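Local atomic coordinates of L-threonine 3-dehydrogenase (Clostridioides difficile, PDB entry 7OL1), a protein that probably catalyses the oxidation of L-threonine at its C3 hydroxyl carbon as a member of the NAD(P)-dependent epimerase/dehydratase family. Residues E37-I40 / K41-E45; M234-P237 / D238-S242. One frame throughout, in Å; residues are numbered along the deposited sequence.

Contact 1: E37-I40 / K41-E45; sequences ELTI and KLRNE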
ATOM      1  N   GLU A  37     -10.083 -26.111   4.528  1.00 64.23           N
ATOM      2  CA  GLU A  37      -9.261 -27.158   5.187  1.00 68.09           C
ATOM      3  C   GLU A  37      -8.798 -26.676   6.560  1.00 62.04           C
ATOM      4  O   GLU A  37      -8.578 -27.553   7.431  1.00 69.43           O
ATOM      5  CB  GLU A  37      -8.096 -27.567   4.291  1.00 74.83           C
ATOM      6  CG  GLU A  37      -8.493 -27.665   2.833  1.00 79.53           C
ATOM      7  CD  GLU A  37      -7.535 -28.508   2.025  1.00 81.37           C
ATOM      8  OE1 GLU A  37      -6.931 -29.441   2.648  1.00 60.85           O
ATOM      9  OE2 GLU A  37      -7.411 -28.229   0.788  1.00 75.03           O
ATOM     10  N   LEU A  38      -8.645 -25.365   6.755  1.00 57.26           N
ATOM     11  CA  LEU A  38      -8.180 -24.826   8.064  1.00 61.31           C
ATOM     12  C   LEU A  38      -9.253 -25.072   9.140  1.00 63.75           C
ATOM     13  O   LEU A  38      -8.864 -25.524  10.250  1.00 67.73           O
ATOM     14  CB  LEU A  38      -7.829 -23.333   7.968  1.00 56.75           C
ATOM     15  CG  LEU A  38      -7.289 -22.749   9.274  1.00 62.25           C
ATOM     16  CD1 LEU A  38      -5.886 -23.277   9.554  1.00 67.65           C
ATOM     17  CD2 LEU A  38      -7.304 -21.225   9.277  1.00 62.77           C
ATOM     18  N   THR A  39     -10.541 -24.800   8.855  1.00 63.15           N
ATOM     19  CA  THR A  39     -11.604 -24.785   9.903  1.00 65.49           C
ATOM     20  C   THR A  39     -11.711 -26.214  10.457  1.00 64.71           C
ATOM     21  O   THR A  39     -11.742 -26.378  11.711  1.00 64.08           O
ATOM     22  CB  THR A  39     -12.937 -24.175   9.434  1.00 67.85           C
ATOM     23  OG1 THR A  39     -13.800 -25.178   8.910  1.00 71.57           O
ATOM     24  CG2 THR A  39     -12.799 -23.092   8.387  1.00 64.76           C
ATOM     25  N   ILE A  40     -11.653 -27.214   9.574  1.00 56.81           N
ATOM     26  CA  ILE A  40     -11.609 -28.652   9.963  1.00 57.07           C
ATOM     27  C   ILE A  40     -10.406 -28.936  10.862  1.00 63.99           C
ATOM     28  O   ILE A  40     -10.578 -29.599  11.891  1.00 71.41           O
ATOM     29  CB  ILE A  40     -11.548 -29.519   8.718  1.00 58.08           C
ATOM     30  CG1 ILE A  40     -12.879 -29.514   7.968  1.00 66.27           C
ATOM     31  CG2 ILE A  40     -11.094 -30.908   9.111  1.00 71.08           C
ATOM     32  CD1 ILE A  40     -12.730 -29.890   6.501  1.00 78.72           C
ATOM     33  N   LYS A  41      -9.214 -28.487  10.475  1.00 69.16           N
ATOM     34  CA  LYS A  41      -7.982 -28.752  11.257  1.00 66.24           C
ATOM     35  C   LYS A  41      -8.144 -28.162  12.669  1.00 66.60           C
ATOM     36  O   LYS A  41      -7.902 -28.887  13.669  1.00 67.24           O
ATOM     37  CB  LYS A  41      -6.751 -28.215  10.520  1.00 62.41           C
ATOM     38  CG  LYS A  41      -5.489 -28.234  11.368  1.00 68.45           C
ATOM     39  CD  LYS A  41      -4.219 -27.781  10.684  1.00 68.58           C
ATOM     40  CE  LYS A  41      -3.166 -27.402  11.707  1.00 76.17           C
ATOM     41  NZ  LYS A  41      -2.342 -28.553  12.136  1.00 77.27           N
ATOM     42  N   LEU A  42      -8.539 -26.894  12.763  1.00 66.26           N
ATOM     43  CA  LEU A  42      -8.566 -26.161  14.058  1.00 71.88           C
ATOM     44  C   LEU A  42      -9.699 -26.708  14.941  1.00 71.96           C
ATOM     45  O   LEU A  42      -9.526 -26.705  16.187  1.00 64.68           O
ATOM     46  CB  LEU A  42      -8.729 -24.666  13.779  1.00 72.25           C
ATOM     47  CG  LEU A  42      -7.619 -24.029  12.944  1.00 71.83           C
ATOM     48  CD1 LEU A  42      -7.929 -22.570  12.663  1.00 78.02           C
ATOM     49  CD2 LEU A  42      -6.285 -24.145  13.652  1.00 73.45           C
ATOM     50  N   ARG A  43     -10.799 -27.165  14.326  1.00 70.34           N
ATOM     51  CA  ARG A  43     -11.916 -27.874  15.015  1.00 73.52           C
ATOM     52  C   ARG A  43     -11.363 -29.099  15.743  1.00 73.43           C
ATOM     53  O   ARG A  43     -11.574 -29.181  16.969  1.00 65.96           O
ATOM     54  CB  ARG A  43     -13.005 -28.308  14.028  1.00 75.21           C
ATOM     55  CG  ARG A  43     -14.051 -27.232  13.781  1.00 76.89           C
ATOM     56  CD  ARG A  43     -14.993 -27.452  12.604  1.00 71.36           C
ATOM     57  NE  ARG A  43     -15.979 -26.378  12.662  1.00 73.02           N
ATOM     58  CZ  ARG A  43     -16.947 -26.159  11.778  1.00 70.56           C
ATOM     59  NH1 ARG A  43     -17.093 -26.940  10.724  1.00 59.58           N
ATOM     60  NH2 ARG A  43     -17.768 -25.137  11.964  1.00 79.05           N
ATOM     61  N   ASN A  44     -10.652 -29.973  15.012  1.00 76.66           N
ATOM     62  CA  ASN A  44     -10.015 -31.211  15.543  1.00 72.51           C
ATOM     63  C   ASN A  44      -9.065 -30.864  16.687  1.00 76.39           C
ATOM     64  O   ASN A  44      -9.046 -31.626  17.658  1.00 84.73           O
ATOM     65  CB  ASN A  44      -9.236 -31.987  14.487  1.00 72.63           C
ATOM     66  CG  ASN A  44     -10.132 -32.591  13.424  1.00 86.94           C
ATOM     67  OD1 ASN A  44     -11.351 -32.675  13.581  1.00 94.85           O
ATOM     68  ND2 ASN A  44      -9.540 -33.017  12.323  1.00 95.85           N
ATOM     69  N   GLU A  45      -8.340 -29.745  16.589  1.00 74.57           N
ATOM     70  CA  GLU A  45      -7.189 -29.420  17.473  1.00 70.94           C
ATOM     71  C   GLU A  45      -7.596 -28.525  18.642  1.00 67.65           C
ATOM     72  O   GLU A  45      -6.813 -28.445  19.615  1.00 70.81           O
ATOM     73  CB  GLU A  45      -6.088 -28.727  16.668  1.00 78.73           C
ATOM     74  CG  GLU A  45      -5.392 -29.661  15.701  1.00 82.82           C
ATOM     75  CD  GLU A  45      -4.162 -29.123  14.990  1.00 83.86           C
ATOM     76  OE1 GLU A  45      -3.449 -28.212  15.527  1.00 84.42           O
ATOM     77  OE2 GLU A  45      -3.919 -29.641  13.903  1.00 75.80           O
TER

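Contact 2: M234-P237 / D238-S242; sequences MYMP and DALQS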
ATOM      1  N   MET A 234       3.598 -24.836  -2.146  1.00 64.08           N
ATOM      2  CA  MET A 234       3.521 -25.449  -0.806  1.00 65.11           C
ATOM      3  C   MET A 234       2.287 -26.376  -0.774  1.00 67.53           C
ATOM      4  O   MET A 234       1.267 -26.059  -1.426  1.00 67.49           O
ATOM      5  CB  MET A 234       3.466 -24.333   0.244  1.00 62.87           C
ATOM      6  CG  MET A 234       3.602 -24.850   1.660  1.00 70.16           C
ATOM      7  SD  MET A 234       3.733 -23.601   2.977  1.00 69.97           S
ATOM      8  CE  MET A 234       4.851 -22.429   2.218  1.00 74.26           C
ATOM      9  N   TYR A 235       2.405 -27.541  -0.139  1.00 63.80           N
ATOM     10  CA  TYR A 235       1.282 -28.500   0.016  1.00 65.26           C
ATOM     11  C   TYR A 235       0.408 -28.035   1.174  1.00 67.26           C
ATOM     12  O   TYR A 235       0.963 -27.725   2.279  1.00 62.51           O
ATOM     13  CB  TYR A 235       1.792 -29.908   0.343  1.00 75.72           C
ATOM     14  CG  TYR A 235       0.857 -31.068   0.078  1.00 66.77           C
ATOM     15  CD1 TYR A 235      -0.068 -31.028  -0.950  1.00 71.40           C
ATOM     16  CD2 TYR A 235       0.942 -32.236   0.823  1.00 66.32           C
ATOM     17  CE1 TYR A 235      -0.882 -32.108  -1.234  1.00 70.44           C
ATOM     18  CE2 TYR A 235       0.128 -33.324   0.558  1.00 69.68           C
ATOM     19  CZ  TYR A 235      -0.781 -33.263  -0.484  1.00 67.65           C
ATOM     20  OH  TYR A 235      -1.584 -34.319  -0.795  1.00 73.12           O
ATOM     21  N   MET A 236      -0.911 -28.088   0.980  1.00 58.69           N
ATOM     22  CA  MET A 236      -1.852 -27.421   1.908  1.00 60.59           C
ATOM     23  C   MET A 236      -1.504 -27.723   3.370  1.00 57.63           C
ATOM     24  O   MET A 236      -1.471 -26.796   4.176  1.00 55.96           O
ATOM     25  CB  MET A 236      -3.299 -27.785   1.603  1.00 61.99           C
ATOM     26  CG  MET A 236      -4.258 -27.046   2.504  1.00 67.83           C
ATOM     27  SD  MET A 236      -4.108 -25.236   2.419  1.00 70.42           S
ATOM     28  CE  MET A 236      -4.748 -24.942   0.773  1.00 60.11           C
ATOM     29  N   PRO A 237      -1.212 -28.981   3.784  1.00 55.82           N
ATOM     30  CA  PRO A 237      -0.922 -29.266   5.189  1.00 55.89           C
ATOM     31  C   PRO A 237       0.241 -28.438   5.739  1.00 62.70           C
ATOM     32  O   PRO A 237       0.108 -27.992   6.878  1.00 63.50           O
ATOM     33  CB  PRO A 237      -0.593 -30.764   5.283  1.00 52.11           C
ATOM     34  CG  PRO A 237      -0.571 -31.251   3.842  1.00 56.58           C
ATOM     35  CD  PRO A 237      -1.258 -30.208   2.980  1.00 55.31           C
ATOM     36  N   ASP A 238       1.310 -28.242   4.948  1.00 65.42           N
ATOM     37  CA  ASP A 238       2.462 -27.365   5.318  1.00 69.53           C
ATOM     38  C   ASP A 238       1.949 -25.939   5.638  1.00 68.03           C
ATOM     39  O   ASP A 238       2.243 -25.418   6.757  1.00 61.69           O
ATOM     40  CB  ASP A 238       3.511 -27.333   4.202  1.00 80.31           C
ATOM     41  CG  ASP A 238       4.352 -28.596   4.051  1.00 86.01           C
ATOM     42  OD1 ASP A 238       4.607 -29.221   5.131  1.00 62.41           O
ATOM     43  OD2 ASP A 238       4.764 -28.929   2.842  1.00 72.53           O
ATOM     44  N   ALA A 239       1.179 -25.348   4.709  1.00 56.73           N
ATOM     45  CA  ALA A 239       0.621 -23.979   4.798  1.00 55.25           C
ATOM     46  C   ALA A 239      -0.264 -23.852   6.044  1.00 56.76           C
ATOM     47  O   ALA A 239      -0.115 -22.830   6.814  1.00 55.43           O
ATOM     48  CB  ALA A 239      -0.140 -23.650   3.538  1.00 56.39           C
ATOM     49  N   LEU A 240      -1.154 -24.825   6.260  1.00 50.15           N
ATOM     50  CA  LEU A 240      -2.091 -24.743   7.403  1.00 56.70           C
ATOM     51  C   LEU A 240      -1.240 -24.711   8.673  1.00 58.29           C
ATOM     52  O   LEU A 240      -1.479 -23.804   9.505  1.00 61.05           O
ATOM     53  CB  LEU A 240      -3.106 -25.889   7.378  1.00 62.70           C
ATOM     54  CG  LEU A 240      -4.022 -25.942   6.148  1.00 62.29           C
ATOM     55  CD1 LEU A 240      -4.996 -27.108   6.236  1.00 65.09           C
ATOM     56  CD2 LEU A 240      -4.795 -24.657   5.972  1.00 64.66           C
ATOM     57  N   GLN A 241      -0.193 -25.539   8.765  1.00 61.30           N
ATOM     58  CA  GLN A 241       0.672 -25.530   9.984  1.00 63.94           C
ATOM     59  C   GLN A 241       1.383 -24.179  10.175  1.00 61.72           C
ATOM     60  O   GLN A 241       1.408 -23.734  11.363  1.00 61.89           O
ATOM     61  CB  GLN A 241       1.716 -26.637  10.025  1.00 62.31           C
ATOM     62  CG  GLN A 241       2.147 -26.914  11.460  1.00 63.90           C
ATOM     63  CD  GLN A 241       1.087 -27.708  12.182  1.00 66.13           C
ATOM     64  OE1 GLN A 241       0.661 -28.752  11.697  1.00 75.02           O
ATOM     65  NE2 GLN A 241       0.664 -27.229  13.343  1.00 62.34           N
ATOM     66  N   SER A 242       1.918 -23.563   9.100  1.00 54.86           N
ATOM     67  CA  SER A 242       2.483 -22.174   9.069  1.00 61.45           C
ATOM     68  C   SER A 242       1.643 -21.220   9.921  1.00 60.05           C
ATOM     69  O   SER A 242       2.229 -20.568  10.839  1.00 53.98           O
ATOM     70  CB  SER A 242       2.542 -21.610   7.677  1.00 65.79           C
ATOM     71  OG  SER A 242       2.850 -22.634   6.750  1.00 85.61           O
TER

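Contact 1: E37-I40 / K41-E45
Leu38 and Leu42 form the tight, buried side of this helical turn. Leu38 CG lies 3.5 Å from Leu42 CD1, and both methyls of Leu38 also border that carbon. The two side chains cross at a slant. Leu42 holds CG beside its own backbone N (chi1 -60°), which sets CG next to Leu38 O. That same oxygen accepts Leu42 N at 2.9 Å. Three further i to i+4 bonds continue the ladder: Lys41 N to Glu37 O, Arg43 N to Thr39 O and Asn44 N to Ile40 O. Helix 33-46 is the crossover helix of the beta-alpha-beta unit with strands 25-28 and 51-55, at the start of a Rossmann-type fold. Leu42 packs on Ile27 and Val51 of these strands. Thr39 and Arg43 run side by side the same way, with Thr39 OG1 over one guanidinium face, toward its rim. Arg43 NH1 bonds Val64 O. The solvent side is looser. Ile40 CG2 stays 4.1 Å from Asn44 ND2. Elsewhere on the partly exposed side, Lys41 NZ forms a salt bridge with Glu45 OE2 at 2.6 Å, meeting it on the syn side of the carboxylate. NZ also bonds Gln241 OE1 of helix 236-248.

Contact 2: M234-P237 / D238-S242
Tyr235 O receives two weak backbone bonds, from Asp238 N at 2.7 Å and from Ala239 N at 3.4 Å. The first is strongly bent, with an N-H...O angle of 122°; the second is straighter but long. Tyr235 is the N-cap residue of helix 236-248, so its carbonyl starts the helical ladder. Leu240 N to Met236 O and Gln241 N to Pro237 O are the next rungs. Asp238 O also has two donors, Ser242 N and Ser242 OG, the hydroxyl at 2.8 Å. The hydroxyl reaches it because OG sits beside the backbone N of Ser242 (chi1 -36°), folding back along the helix.

Apolar groups pack around this turn. Met234 CG meets Asp238 CB at 3.6 Å, and its SD lies 3.9 Å from Ala239 CB. Met236 doubles back at chi2 and chi3 and lays SD against Leu240 CD2 at 3.7 Å. Pro237 CD rests over one face of the Tyr235 ring, offset toward its rim and 3.6 Å above the plane. Tyr235 OH hydrogen-bonds Asp327 OD2 of helix 321-334. The Asp238 carboxylate accepts Ser318 N at OD1 and, weakly, Tyr319 N at OD2. These amides, together with the nearby helix start, would be expected to favour its charged form. Met234 and Met236 also make backbone bonds to strand 184-194. The arrangement is a strand-to-helix junction: the chain passes straight from strand 232-235 of the main sheet into helix 236-248, through an N-cap with proline in the first turn.

How the contacts relate
From the N terminus, the chain meets contact 1 first, in the middle and C-terminal part of helix 33-46. Contact 2 follows much later, where strand 232-235 passes into helix 236-248. Contact 1 closes only helical turns; contact 2 closes the bend from strand to helix and the first turns after it. They lie in series, neither nesting nor crossing, with centres about 13 Å apart. The two helices nevertheless touch. Glu37 CB packs on Leu240 CD1 at 3.7 Å, and Leu38 CB lies close to Leu240 CD2. Lys41 NZ and Gln241 OE1, 3.0 Å apart, add a polar link. These touches tie the helix of the first beta-alpha-beta unit to helix 236-248, which begins within contact 2.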